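Local coordinates for protein design 2L4HC2_11 (Synthetic construct, PDB 5J2L) that self-assembles as a designed helical-hairpin homodimer, a four-helix bundle whose pairing specificity is set by built-in hydrogen-bond networks, at the interface of chains A and B. Sequence-based numbering; all coordinates share one arbitrary frame. Chains: chain A/B, protein design 2L4HC2_11.

The interface of chains A and B. Residues chain A 64, 67-68, 71; chain B 14-15, 18, 21, 67, 70, 74.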
loop_
_atom_site.group_PDB
_atom_site.type_symbol
_atom_site.label_atom_id
_atom_site.label_comp_id
_atom_site.label_asym_id
_atom_site.label_seq_id
_atom_site.Cartn_x
_atom_site.Cartn_y
_atom_site.Cartn_z
ATOM N N SER A 64 5.530 1.741 -0.825
ATOM C CA SER A 64 6.335 0.655 -0.337
ATOM C C SER A 64 7.819 0.899 -0.628
ATOM O O SER A 64 8.654 0.772 0.267
ATOM C CB SER A 64 5.833 -0.627 -0.961
ATOM O OG SER A 64 6.579 -1.724 -0.546
ATOM N N LEU A 67 9.205 3.616 1.531
ATOM C CA LEU A 67 9.434 3.198 2.901
ATOM C C LEU A 67 10.699 2.358 2.978
ATOM O O LEU A 67 11.432 2.437 3.962
ATOM C CB LEU A 67 8.231 2.425 3.458
ATOM C CG LEU A 67 6.969 3.257 3.632
ATOM C CD1 LEU A 67 5.846 2.375 4.170
ATOM C CD2 LEU A 67 7.279 4.439 4.533
ATOM N N ARG A 68 10.953 1.568 1.930
ATOM C CA ARG A 68 12.145 0.738 1.869
ATOM C C ARG A 68 13.385 1.625 1.943
ATOM O O ARG A 68 14.333 1.317 2.668
ATOM C CB ARG A 68 12.124 -0.130 0.618
ATOM C CG ARG A 68 13.259 -1.129 0.462
ATOM C CD ARG A 68 13.042 -2.010 -0.730
ATOM N NE ARG A 68 11.811 -2.794 -0.576
ATOM C CZ ARG A 68 11.692 -3.934 0.151
ATOM N NH1 ARG A 68 12.731 -4.465 0.752
ATOM N NH2 ARG A 68 10.527 -4.547 0.292
ATOM N N ILE A 71 13.846 3.051 5.443
ATOM C CA ILE A 71 14.398 2.023 6.302
ATOM C C ILE A 71 15.895 1.867 6.088
ATOM O O ILE A 71 16.642 1.781 7.061
ATOM C CB ILE A 71 13.664 0.692 6.113
ATOM C CG1 ILE A 71 12.235 0.831 6.679
ATOM C CG2 ILE A 71 14.440 -0.431 6.783
ATOM C CD1 ILE A 71 11.317 -0.306 6.310
ATOM N N ALA B 14 9.838 -3.619 11.012
ATOM C CA ALA B 14 9.344 -2.824 9.888
ATOM C C ALA B 14 9.760 -3.452 8.566
ATOM O O ALA B 14 8.958 -3.549 7.639
ATOM C CB ALA B 14 9.854 -1.378 9.974
ATOM N N GLN B 15 11.019 -3.871 8.478
ATOM C CA GLN B 15 11.527 -4.486 7.264
ATOM C C GLN B 15 10.809 -5.787 6.940
ATOM O O GLN B 15 10.420 -6.016 5.791
ATOM C CB GLN B 15 13.024 -4.721 7.379
ATOM C CG GLN B 15 13.651 -5.369 6.160
ATOM C CD GLN B 15 13.609 -4.504 4.926
ATOM O OE1 GLN B 15 14.005 -3.330 4.932
ATOM N NE2 GLN B 15 13.137 -5.093 3.834
ATOM N N LEU B 18 7.282 -5.041 5.764
ATOM C CA LEU B 18 7.250 -4.395 4.467
ATOM C C LEU B 18 7.418 -5.465 3.383
ATOM O O LEU B 18 6.749 -5.417 2.358
ATOM C CB LEU B 18 8.349 -3.319 4.348
ATOM C CG LEU B 18 8.290 -2.436 3.085
ATOM C CD1 LEU B 18 6.988 -1.639 3.102
ATOM C CD2 LEU B 18 9.494 -1.501 3.035
ATOM N N GLN B 21 4.109 -7.192 2.899
ATOM C CA GLN B 21 3.065 -6.536 2.112
ATOM C C GLN B 21 3.480 -6.416 0.663
ATOM O O GLN B 21 2.622 -6.453 -0.213
ATOM C CB GLN B 21 2.643 -5.152 2.628
ATOM C CG GLN B 21 3.688 -4.094 2.558
ATOM C CD GLN B 21 3.866 -3.498 1.166
ATOM O OE1 GLN B 21 2.990 -3.388 0.298
ATOM N NE2 GLN B 21 5.107 -3.107 0.970
ATOM N N LEU B 67 0.703 -0.669 5.573
ATOM C CA LEU B 67 1.675 0.389 5.328
ATOM C C LEU B 67 1.543 1.513 6.357
ATOM O O LEU B 67 2.549 2.054 6.794
ATOM C CB LEU B 67 1.541 0.923 3.903
ATOM C CG LEU B 67 2.001 -0.044 2.815
ATOM C CD1 LEU B 67 1.644 0.515 1.450
ATOM C CD2 LEU B 67 3.499 -0.243 2.938
ATOM N N ILE B 70 3.385 0.450 9.448
ATOM C CA ILE B 70 4.825 0.532 9.272
ATOM C C ILE B 70 5.292 1.971 9.436
ATOM O O ILE B 70 6.276 2.241 10.118
ATOM C CB ILE B 70 5.271 -0.061 7.930
ATOM C CG1 ILE B 70 5.011 -1.570 7.937
ATOM C CG2 ILE B 70 6.735 0.245 7.692
ATOM C CD1 ILE B 70 5.133 -2.225 6.581
ATOM N N LEU B 74 7.925 3.531 12.164
ATOM C CA LEU B 74 9.143 4.216 11.753
ATOM C C LEU B 74 9.217 5.591 12.411
ATOM O O LEU B 74 10.302 6.040 12.792
ATOM C CB LEU B 74 9.215 4.331 10.228
ATOM C CG LEU B 74 9.389 3.016 9.463
ATOM C CD1 LEU B 74 9.316 3.300 7.965
ATOM C CD2 LEU B 74 10.700 2.360 9.838
#
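B:Gln21 hands its side-chain amide nitrogen NE2 to the hydroxyl OG of A:Ser64, a hydrogen bond modelled at 2.5 Å, closer than such bonds usually run, so the length itself should carry little weight; it is bent at the hydrogen, with the oxygen almost in the amide plane. The glutamine folds to get there: CG sits between the backbone N and the carbonyl carbon (chi1 66°) and the chain bends again at chi2. A weak second bond from NE2 to the carbonyl O of B:Leu18, one turn earlier on helix 7-41, may help to hold the amide's rotation. A leucine in place of B:Gln21 would probably leave the A:Ser64 hydroxyl without its donor from across the interface.

B:Leu18 packs beside this bond, its CD2 3.7 Å from CA of A:Arg68 and over one guanidinium face, toward the rim. NH1 of that arginine lies 3.2 Å from NE2 of B:Gln15, planes 57° apart; both are donors as modelled, so the amide may be turned over, with OE1 facing the guanidinium. The side chain of A:Ile71 slides past B:Leu18 in the opposite direction, its CG1 meeting CD2 of B:Leu74 at 3.8 Å, nearly perpendicular. A:Leu67 and B:Leu67 cross at a slant, methyl CD1 against methyl CD2 at 3.7 Å. In this four-helix bundle, leucine and isoleucine packing supplies the apolar contact, and the glutamine–serine bond probably contributes to the homodimer's designed pairing specificity.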